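Local coordinates for core protein VP4 (Bluetongue virus, PDB 2JHP) that caps viral mRNA as a multifunctional enzyme of the virus inner core, binding guanine and S-adenosyl-L-homocysteine, at residues Asp80-Asp86 with Lys487-Tyr491; Leu8-Leu14 with Phe67-His73; Thr58-Leu62 with Pro513-Leu517. All coordinates share one frame; numbering follows the deposited sequence.

Interaction 1: residues Asp80-Asp86 with Lys487-Tyr491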
loop_
_atom_site.group_PDB
_atom_site.type_symbol
_atom_site.label_atom_id
_atom_site.label_comp_id
_atom_site.label_asym_id
_atom_site.label_seq_id
_atom_site.Cartn_x
_atom_site.Cartn_y
_atom_site.Cartn_z
ATOM N N ASP A 80 -17.018 -10.060 -22.234
ATOM C CA ASP A 80 -15.820 -10.732 -21.784
ATOM C C ASP A 80 -16.158 -11.602 -20.585
ATOM O O ASP A 80 -15.918 -12.806 -20.593
ATOM C CB ASP A 80 -14.811 -9.649 -21.355
ATOM C CG ASP A 80 -13.377 -10.152 -21.291
ATOM O OD1 ASP A 80 -13.146 -11.382 -21.267
ATOM O OD2 ASP A 80 -12.470 -9.295 -21.271
ATOM N N ILE A 81 -16.700 -10.958 -19.548
ATOM C CA ILE A 81 -17.025 -11.590 -18.274
ATOM C C ILE A 81 -18.334 -11.007 -17.731
ATOM O O ILE A 81 -18.859 -10.024 -18.267
ATOM C CB ILE A 81 -15.890 -11.378 -17.216
ATOM C CG1 ILE A 81 -15.642 -9.887 -16.957
ATOM C CG2 ILE A 81 -14.592 -12.089 -17.630
ATOM C CD1 ILE A 81 -14.893 -9.603 -15.667
ATOM N N ILE A 82 -18.859 -11.626 -16.676
ATOM C CA ILE A 82 -19.950 -11.040 -15.908
ATOM C C ILE A 82 -19.300 -10.190 -14.807
ATOM O O ILE A 82 -18.918 -10.700 -13.745
ATOM C CB ILE A 82 -20.922 -12.124 -15.354
ATOM C CG1 ILE A 82 -21.551 -12.910 -16.511
ATOM C CG2 ILE A 82 -22.021 -11.490 -14.519
ATOM C CD1 ILE A 82 -22.357 -14.124 -16.101
ATOM N N LYS A 83 -19.154 -8.896 -15.088
ATOM C CA LYS A 83 -18.387 -7.986 -14.236
ATOM C C LYS A 83 -19.122 -7.602 -12.960
ATOM O O LYS A 83 -20.238 -7.098 -13.025
ATOM C CB LYS A 83 -18.016 -6.714 -15.017
ATOM C CG LYS A 83 -17.320 -5.627 -14.192
ATOM C CD LYS A 83 -15.909 -6.037 -13.758
ATOM C CE LYS A 83 -15.308 -5.040 -12.770
ATOM N NZ LYS A 83 -15.577 -5.371 -11.339
ATOM N N THR A 84 -18.482 -7.818 -11.810
ATOM C CA THR A 84 -19.007 -7.368 -10.518
ATOM C C THR A 84 -19.118 -5.842 -10.493
ATOM O O THR A 84 -18.192 -5.136 -10.900
ATOM C CB THR A 84 -18.122 -7.838 -9.339
ATOM O OG1 THR A 84 -17.931 -9.253 -9.414
ATOM C CG2 THR A 84 -18.768 -7.501 -8.002
ATOM N N VAL A 85 -20.261 -5.351 -10.020
ATOM C CA VAL A 85 -20.549 -3.916 -9.962
ATOM C C VAL A 85 -19.591 -3.179 -9.017
ATOM O O VAL A 85 -19.455 -3.547 -7.849
ATOM C CB VAL A 85 -22.049 -3.672 -9.614
ATOM C CG1 VAL A 85 -22.272 -2.346 -8.960
ATOM C CG2 VAL A 85 -22.894 -3.759 -10.870
ATOM N N ASP A 86 -18.905 -2.169 -9.551
ATOM C CA ASP A 86 -17.948 -1.354 -8.786
ATOM C C ASP A 86 -18.609 -0.575 -7.651
ATOM O O ASP A 86 -18.161 -0.637 -6.510
ATOM C CB ASP A 86 -17.205 -0.368 -9.701
ATOM C CG ASP A 86 -16.206 -1.046 -10.626
ATOM O OD1 ASP A 86 -15.949 -0.483 -11.710
ATOM O OD2 ASP A 86 -15.679 -2.128 -10.281
ATOM N N LYS A 487 -9.382 -10.072 -13.915
ATOM C CA LYS A 487 -10.141 -9.175 -14.787
ATOM C C LYS A 487 -11.210 -8.403 -14.013
ATOM O O LYS A 487 -11.508 -7.248 -14.334
ATOM C CB LYS A 487 -10.804 -9.960 -15.923
ATOM C CG LYS A 487 -10.206 -9.727 -17.300
ATOM C CD LYS A 487 -9.205 -10.790 -17.697
ATOM C CE LYS A 487 -9.101 -10.897 -19.221
ATOM N NZ LYS A 487 -10.222 -11.706 -19.818
ATOM N N ASP A 488 -11.762 -9.059 -12.990
ATOM C CA ASP A 488 -12.910 -8.575 -12.222
ATOM C C ASP A 488 -12.570 -7.519 -11.133
ATOM O O ASP A 488 -13.462 -6.963 -10.472
ATOM C CB ASP A 488 -13.613 -9.786 -11.613
ATOM C CG ASP A 488 -15.023 -9.494 -11.209
ATOM O OD1 ASP A 488 -15.787 -8.950 -12.019
ATOM O OD2 ASP A 488 -15.364 -9.814 -10.069
ATOM N N LEU A 489 -11.278 -7.246 -10.967
ATOM C CA LEU A 489 -10.778 -6.240 -10.031
ATOM C C LEU A 489 -11.611 -4.955 -10.014
ATOM O O LEU A 489 -11.784 -4.293 -11.046
ATOM C CB LEU A 489 -9.329 -5.873 -10.366
ATOM C CG LEU A 489 -8.648 -4.882 -9.415
ATOM C CD1 LEU A 489 -8.421 -5.513 -8.039
ATOM C CD2 LEU A 489 -7.330 -4.387 -9.994
ATOM N N THR A 490 -12.127 -4.620 -8.838
ATOM C CA THR A 490 -12.813 -3.365 -8.642
ATOM C C THR A 490 -11.769 -2.314 -8.302
ATOM O O THR A 490 -11.067 -2.413 -7.281
ATOM C CB THR A 490 -13.880 -3.482 -7.543
ATOM O OG1 THR A 490 -14.935 -4.311 -8.033
ATOM C CG2 THR A 490 -14.452 -2.109 -7.158
ATOM N N TYR A 491 -11.656 -1.324 -9.179
ATOM C CA TYR A 491 -10.761 -0.210 -8.957
ATOM C C TYR A 491 -11.199 0.981 -9.806
ATOM O O TYR A 491 -12.072 0.871 -10.660
ATOM C CB TYR A 491 -9.310 -0.601 -9.239
ATOM C CG TYR A 491 -8.993 -0.704 -10.697
ATOM C CD1 TYR A 491 -8.187 0.245 -11.314
ATOM C CD2 TYR A 491 -9.513 -1.731 -11.473
ATOM C CE1 TYR A 491 -7.893 0.162 -12.663
ATOM C CE2 TYR A 491 -9.236 -1.817 -12.813
ATOM C CZ TYR A 491 -8.417 -0.874 -13.410
ATOM O OH TYR A 491 -8.131 -0.964 -14.757
#

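Interaction 2: residues Leu8-Leu14 with Phe67-His73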
loop_
_atom_site.group_PDB
_atom_site.type_symbol
_atom_site.label_atom_id
_atom_site.label_comp_id
_atom_site.label_asym_id
_atom_site.label_seq_id
_atom_site.Cartn_x
_atom_site.Cartn_y
_atom_site.Cartn_z
ATOM N N LEU A 8 -18.279 7.352 -15.632
ATOM C CA LEU A 8 -19.154 6.867 -14.594
ATOM C C LEU A 8 -20.374 6.268 -15.259
ATOM O O LEU A 8 -21.370 6.954 -15.535
ATOM C CB LEU A 8 -19.520 7.986 -13.619
ATOM C CG LEU A 8 -18.390 8.784 -12.963
ATOM C CD1 LEU A 8 -18.948 9.915 -12.060
ATOM C CD2 LEU A 8 -17.450 7.871 -12.178
ATOM N N TYR A 9 -20.271 4.977 -15.531
ATOM C CA TYR A 9 -21.315 4.273 -16.243
ATOM C C TYR A 9 -22.373 3.737 -15.288
ATOM O O TYR A 9 -22.067 3.025 -14.321
ATOM C CB TYR A 9 -20.733 3.147 -17.097
ATOM C CG TYR A 9 -21.785 2.244 -17.706
ATOM C CD1 TYR A 9 -22.283 2.483 -18.989
ATOM C CD2 TYR A 9 -22.287 1.147 -16.993
ATOM C CE1 TYR A 9 -23.255 1.650 -19.547
ATOM C CE2 TYR A 9 -23.252 0.310 -17.538
ATOM C CZ TYR A 9 -23.729 0.561 -18.815
ATOM O OH TYR A 9 -24.684 -0.263 -19.344
ATOM N N VAL A 10 -23.622 4.072 -15.589
ATOM C CA VAL A 10 -24.762 3.596 -14.806
ATOM C C VAL A 10 -25.693 2.747 -15.666
ATOM O O VAL A 10 -25.820 2.979 -16.873
ATOM C CB VAL A 10 -25.539 4.770 -14.154
ATOM C CG1 VAL A 10 -24.596 5.621 -13.309
ATOM C CG2 VAL A 10 -26.237 5.629 -15.212
ATOM N N THR A 11 -26.330 1.761 -15.038
ATOM C CA THR A 11 -27.297 0.902 -15.717
ATOM C C THR A 11 -28.643 1.614 -15.868
ATOM O O THR A 11 -28.858 2.690 -15.301
ATOM C CB THR A 11 -27.469 -0.462 -15.007
ATOM O OG1 THR A 11 -27.915 -0.264 -13.658
ATOM C CG2 THR A 11 -26.155 -1.223 -14.998
ATOM N N ASN A 12 -29.543 0.998 -16.628
ATOM C CA ASN A 12 -30.742 1.672 -17.123
ATOM C C ASN A 12 -31.701 2.215 -16.068
ATOM O O ASN A 12 -32.231 3.318 -16.228
ATOM C CB ASN A 12 -31.485 0.777 -18.123
ATOM C CG ASN A 12 -30.727 0.613 -19.432
ATOM O OD1 ASN A 12 -30.355 -0.497 -19.813
ATOM N ND2 ASN A 12 -30.483 1.726 -20.120
ATOM N N GLU A 13 -31.906 1.454 -14.993
ATOM C CA GLU A 13 -32.869 1.829 -13.945
ATOM C C GLU A 13 -32.448 3.108 -13.222
ATOM O O GLU A 13 -33.214 3.678 -12.448
ATOM C CB GLU A 13 -33.083 0.671 -12.950
ATOM C CG GLU A 13 -32.044 0.543 -11.821
ATOM C CD GLU A 13 -30.671 -0.004 -12.254
ATOM O OE1 GLU A 13 -30.422 -0.225 -13.464
ATOM O OE2 GLU A 13 -29.825 -0.214 -11.358
ATOM N N LEU A 14 -31.234 3.563 -13.521
ATOM C CA LEU A 14 -30.560 4.621 -12.785
ATOM C C LEU A 14 -30.351 5.824 -13.700
ATOM O O LEU A 14 -30.222 6.962 -13.237
ATOM C CB LEU A 14 -29.203 4.085 -12.322
ATOM C CG LEU A 14 -28.686 4.208 -10.887
ATOM C CD1 LEU A 14 -29.724 3.813 -9.860
ATOM C CD2 LEU A 14 -27.450 3.342 -10.719
ATOM N N PHE A 67 -13.927 3.310 -17.487
ATOM C CA PHE A 67 -15.252 2.897 -16.988
ATOM C C PHE A 67 -15.289 2.448 -15.530
ATOM O O PHE A 67 -14.444 1.660 -15.078
ATOM C CB PHE A 67 -15.823 1.778 -17.846
ATOM C CG PHE A 67 -16.666 2.259 -18.962
ATOM C CD1 PHE A 67 -16.107 2.974 -20.021
ATOM C CD2 PHE A 67 -18.027 1.998 -18.981
ATOM C CE1 PHE A 67 -16.896 3.425 -21.080
ATOM C CE2 PHE A 67 -18.826 2.447 -20.038
ATOM C CZ PHE A 67 -18.254 3.162 -21.085
ATOM N N ILE A 68 -16.279 2.968 -14.810
ATOM C CA ILE A 68 -16.635 2.513 -13.482
ATOM C C ILE A 68 -18.103 2.139 -13.565
ATOM O O ILE A 68 -18.926 2.908 -14.085
ATOM C CB ILE A 68 -16.397 3.607 -12.420
ATOM C CG1 ILE A 68 -14.895 3.778 -12.178
ATOM C CG2 ILE A 68 -17.143 3.300 -11.092
ATOM C CD1 ILE A 68 -14.534 4.978 -11.241
ATOM N N PHE A 69 -18.427 0.958 -13.050
ATOM C CA PHE A 69 -19.755 0.393 -13.226
ATOM C C PHE A 69 -20.600 0.611 -11.978
ATOM O O PHE A 69 -20.250 0.156 -10.888
ATOM C CB PHE A 69 -19.646 -1.082 -13.626
ATOM C CG PHE A 69 -18.765 -1.311 -14.827
ATOM C CD1 PHE A 69 -17.392 -1.481 -14.685
ATOM C CD2 PHE A 69 -19.300 -1.332 -16.109
ATOM C CE1 PHE A 69 -16.576 -1.683 -15.808
ATOM C CE2 PHE A 69 -18.485 -1.533 -17.224
ATOM C CZ PHE A 69 -17.128 -1.709 -17.070
ATOM N N ILE A 70 -21.694 1.349 -12.153
ATOM C CA ILE A 70 -22.581 1.717 -11.051
ATOM C C ILE A 70 -23.988 1.184 -11.313
ATOM O O ILE A 70 -24.543 1.402 -12.392
ATOM C CB ILE A 70 -22.646 3.255 -10.864
ATOM C CG1 ILE A 70 -21.253 3.856 -10.665
ATOM C CG2 ILE A 70 -23.529 3.623 -9.692
ATOM C CD1 ILE A 70 -20.810 4.749 -11.785
ATOM N N SER A 71 -24.565 0.492 -10.330
ATOM C CA SER A 71 -25.925 -0.056 -10.460
ATOM C C SER A 71 -26.551 -0.407 -9.115
ATOM O O SER A 71 -25.860 -0.457 -8.096
ATOM C CB SER A 71 -25.921 -1.316 -11.342
ATOM O OG SER A 71 -27.229 -1.855 -11.481
ATOM N N THR A 72 -27.861 -0.650 -9.125
ATOM C CA THR A 72 -28.535 -1.259 -7.983
ATOM C C THR A 72 -28.291 -2.768 -8.003
ATOM O O THR A 72 -28.164 -3.396 -6.950
ATOM C CB THR A 72 -30.066 -0.968 -7.952
ATOM O OG1 THR A 72 -30.690 -1.471 -9.142
ATOM C CG2 THR A 72 -30.337 0.532 -7.821
ATOM N N HIS A 73 -28.204 -3.326 -9.212
ATOM C CA HIS A 73 -28.009 -4.766 -9.432
ATOM C C HIS A 73 -26.587 -5.228 -9.064
ATOM O O HIS A 73 -25.674 -4.414 -8.940
ATOM C CB HIS A 73 -28.354 -5.136 -10.886
ATOM C CG HIS A 73 -29.700 -4.641 -11.342
ATOM N ND1 HIS A 73 -29.868 -3.899 -12.492
ATOM C CD2 HIS A 73 -30.936 -4.779 -10.799
ATOM C CE1 HIS A 73 -31.148 -3.604 -12.640
ATOM N NE2 HIS A 73 -31.816 -4.123 -11.626
#

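Interaction 3: residues Thr58-Leu62 with Pro513-Leu517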
loop_
_atom_site.group_PDB
_atom_site.type_symbol
_atom_site.label_atom_id
_atom_site.label_comp_id
_atom_site.label_asym_id
_atom_site.label_seq_id
_atom_site.Cartn_x
_atom_site.Cartn_y
_atom_site.Cartn_z
ATOM N N THR A 58 -15.304 -5.604 -24.117
ATOM C CA THR A 58 -14.604 -6.353 -23.066
ATOM C C THR A 58 -14.256 -5.451 -21.876
ATOM O O THR A 58 -14.130 -4.225 -22.010
ATOM C CB THR A 58 -13.309 -7.033 -23.565
ATOM O OG1 THR A 58 -12.330 -6.037 -23.869
ATOM C CG2 THR A 58 -13.562 -7.929 -24.796
ATOM N N ILE A 59 -14.100 -6.072 -20.715
ATOM C CA ILE A 59 -13.751 -5.378 -19.480
ATOM C C ILE A 59 -12.515 -4.460 -19.623
ATOM O O ILE A 59 -12.582 -3.270 -19.300
ATOM C CB ILE A 59 -13.629 -6.377 -18.276
ATOM C CG1 ILE A 59 -13.073 -5.675 -17.041
ATOM C CG2 ILE A 59 -12.752 -7.567 -18.609
ATOM C CD1 ILE A 59 -14.004 -4.723 -16.441
ATOM N N ARG A 60 -11.417 -5.016 -20.126
ATOM C CA ARG A 60 -10.172 -4.290 -20.351
ATOM C C ARG A 60 -10.321 -3.143 -21.337
ATOM O O ARG A 60 -9.626 -2.128 -21.211
ATOM C CB ARG A 60 -9.094 -5.239 -20.873
ATOM C CG ARG A 60 -8.504 -6.172 -19.823
ATOM C CD ARG A 60 -7.427 -6.993 -20.452
ATOM N NE ARG A 60 -6.171 -6.263 -20.557
ATOM C CZ ARG A 60 -5.355 -6.318 -21.604
ATOM N NH1 ARG A 60 -5.670 -7.049 -22.667
ATOM N NH2 ARG A 60 -4.225 -5.626 -21.591
ATOM N N GLN A 61 -11.195 -3.321 -22.332
ATOM C CA GLN A 61 -11.501 -2.254 -23.278
ATOM C C GLN A 61 -12.166 -1.122 -22.529
ATOM O O GLN A 61 -11.722 0.029 -22.618
ATOM C CB GLN A 61 -12.378 -2.741 -24.426
ATOM C CG GLN A 61 -11.597 -3.477 -25.482
ATOM C CD GLN A 61 -12.437 -3.886 -26.698
ATOM O OE1 GLN A 61 -13.555 -4.401 -26.561
ATOM N NE2 GLN A 61 -11.883 -3.668 -27.894
ATOM N N LEU A 62 -13.199 -1.459 -21.756
ATOM C CA LEU A 62 -13.921 -0.449 -20.978
ATOM C C LEU A 62 -13.054 0.190 -19.892
ATOM O O LEU A 62 -13.163 1.387 -19.638
ATOM C CB LEU A 62 -15.240 -1.002 -20.414
ATOM C CG LEU A 62 -16.368 -1.251 -21.427
ATOM C CD1 LEU A 62 -17.627 -1.811 -20.767
ATOM C CD2 LEU A 62 -16.708 0.009 -22.214
ATOM N N PRO A 513 0.480 -3.687 -29.733
ATOM C CA PRO A 513 -0.043 -2.426 -29.215
ATOM C C PRO A 513 -1.214 -2.596 -28.242
ATOM O O PRO A 513 -2.296 -2.035 -28.468
ATOM C CB PRO A 513 -0.523 -1.716 -30.482
ATOM C CG PRO A 513 -1.005 -2.830 -31.348
ATOM C CD PRO A 513 -0.064 -3.979 -31.074
ATOM N N ASP A 514 -0.990 -3.339 -27.158
ATOM C CA ASP A 514 -2.050 -3.611 -26.190
ATOM C C ASP A 514 -2.524 -2.378 -25.400
ATOM O O ASP A 514 -1.757 -1.451 -25.154
ATOM C CB ASP A 514 -1.617 -4.715 -25.237
ATOM C CG ASP A 514 -2.736 -5.166 -24.333
ATOM O OD1 ASP A 514 -3.616 -5.931 -24.791
ATOM O OD2 ASP A 514 -2.736 -4.733 -23.162
ATOM N N ILE A 515 -3.800 -2.400 -25.022
ATOM C CA ILE A 515 -4.457 -1.351 -24.239
ATOM C C ILE A 515 -3.588 -0.795 -23.103
ATOM O O ILE A 515 -3.554 0.413 -22.877
ATOM C CB ILE A 515 -5.837 -1.861 -23.721
ATOM C CG1 ILE A 515 -6.949 -1.414 -24.658
ATOM C CG2 ILE A 515 -6.169 -1.356 -22.330
ATOM C CD1 ILE A 515 -8.152 -2.309 -24.610
ATOM N N SER A 516 -2.877 -1.689 -22.413
ATOM C CA SER A 516 -1.944 -1.334 -21.350
ATOM C C SER A 516 -0.988 -0.238 -21.807
ATOM O O SER A 516 -0.644 0.659 -21.049
ATOM C CB SER A 516 -1.163 -2.582 -20.924
ATOM O OG SER A 516 -0.394 -3.109 -21.989
ATOM N N LEU A 517 -0.564 -0.334 -23.061
ATOM C CA LEU A 517 0.314 0.648 -23.672
ATOM C C LEU A 517 -0.472 1.840 -24.263
ATOM O O LEU A 517 -0.137 2.995 -24.003
ATOM C CB LEU A 517 1.163 -0.040 -24.749
ATOM C CG LEU A 517 2.196 0.763 -25.540
ATOM C CD1 LEU A 517 3.341 1.216 -24.643
ATOM C CD2 LEU A 517 2.713 -0.049 -26.742
#

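Interaction 1: residues Asp80-Asp86 with Lys487-Tyr491
Thr84 and Asp488 grip each other through both oxygens of the carboxylate, the centre of a polar contact between the short strand 82-84, half of an antiparallel two-stranded sheet with 75-77, and the loop before helix 493-496. Asp488 OD1 takes the backbone N-H of Thr84 at 2.9 Å (169° at the hydrogen), while Asp488 OD2 accepts from Thr84 OG1 at 2.7 Å. Both oxygens use their syn lone pairs, so backbone and side chain of one threonine fix the rotation of the carboxylate. With chi1 at -53°, Thr84 holds OG1 beside its own backbone N, and the two donors face the acid together.

Next to this pair the bent chain of Lys83 carries NZ to 2.8 Å from Asp488 O, above that carbonyl's plane. The same ammonium donates to Thr84 O in its plane and joins Asp86 and Asp488 in a salt-bridge network whose ion pairs are weak or long. Arg63 of helix 59-64 is the stronger partner of Asp86, and its NH2 also donates to Leu489 O, so one arginine meets both segments. At the far end Lys487 NZ forms a salt bridge with Asp80 OD1 at 3.3 Å, its hydrogen bond weak.

Interaction 2: residues Leu8-Leu14 with Phe67-His73
Two neighbouring strands of a five-stranded parallel sheet meet here: strand 7-10 lies between 48-51 and 67-71, and its pairing with 67-71 continues into a cluster of polar side chains where the strands end. Leu8, Tyr9 and Val10 pair in parallel with Ile68, Phe69 and Ile70. The ladder consists of Tyr9 N to Ile68 O (2.9 Å), Ile70 N to Tyr9 O and Thr11 N to Ile70 O.

On one face Tyr9 leans against Phe67 and Phe69 of the neighbouring strand. With CG anti to the backbone N (chi1 171°), the tyrosine ring lies where its CD1 meets Phe67 CE2 at 3.6 Å, the two rings inclined to each other by 36°. Tyr9 CB also touches Phe67 CD2 at 3.5 Å. Farther round the tyrosine, CD2 touches Phe69 CD2 at 4.0 Å, and the hydroxyl bonds Gly52 O. The opposite face is aliphatic: Ile70 CD1 reaches Leu8 CB at 3.9 Å, Val10 CG1 packs on Ile70 CB, and Leu14 CD2 approaches Ile70 CG2.

Past the strands, Glu13 folds back with CG between its backbone N and carbonyl carbon. Its OE2 accepts from Thr72 N at 3.0 Å, nearly end-on to the C-O bond, and from Thr72 OG1 at 2.7 Å, above the carboxylate plane. The other oxygen, OE1, receives Thr11 OG1. The His73 ring has Glu13 OE2 over one face, and Ser71 OG accepts from His73 N in an ST turn.

Helix 59-64 covers the phenylalanine side, with Leu62 against Phe67 and Phe69, whereas Phe102 and Arg110 of helix 99-112 cover the aliphatic side; strand 87-88 continues the sheet beyond 67-71.

Interaction 3: residues Thr58-Leu62 with Pro513-Leu517
A buried salt bridge ties the first turn of helix 59-64, which packs on the five-stranded parallel sheet, to an Asx turn in the loop between strand 499-503 and helix 523-533. Arg60 and Asp514 meet end-on, through NH1 and NH2, with the guanidinium and carboxylate planes only 8° apart. Arg60 NH1 donates to the syn lone pair of Asp514 OD1 at 3.2 Å; NH2 faces OD2 at a modelled distance too short to be taken literally. The bend at chi3 (80°) turns the guanidinium toward the acid.

Asp514 is itself held by its own loop. Its OD2 accepts from Ser516 N at 3.1 Å, closing the Asx turn from above the carboxylate plane, and from Ser516 OG on the anti lone pair, while OD1 also receives Glu596 N. Trp479 of helix 470-480 packs against both partners of the ion pair.

The helix start is ordered by a capping box: Thr58 N donates to Gln61 OE1 in the carbonyl plane, and Thr58 OG1 takes a weak bond from Gln61 N. Gln61 NE2 donates to Val597 O. Beside the ion pair, Ile515 CD1 lies 3.6 Å from Gln61 CA and 3.7 Å from Gln61 CG.

How the interactions relate
Helix 59-64 and the strand after it connect all three sites. The centres of interactions 1 and 2 are about 12 Å apart, those of 1 and 3 about 14 Å, and those of 2 and 3 about 20 Å. Along the chain, interaction 2 closes before interaction 1 begins, its segments alternate with those of interaction 3, and both segments of interaction 1 fall between those of interaction 3. Interactions 1 and 3 reach loops before and after strand 499-503 in the chain. Asp86 OD1 probably bonds Phe69 N, and Ile59 packs against Asp80, Lys83 and Phe69. Together the contacts fasten the N-terminal parallel sheet to late parts of the chain.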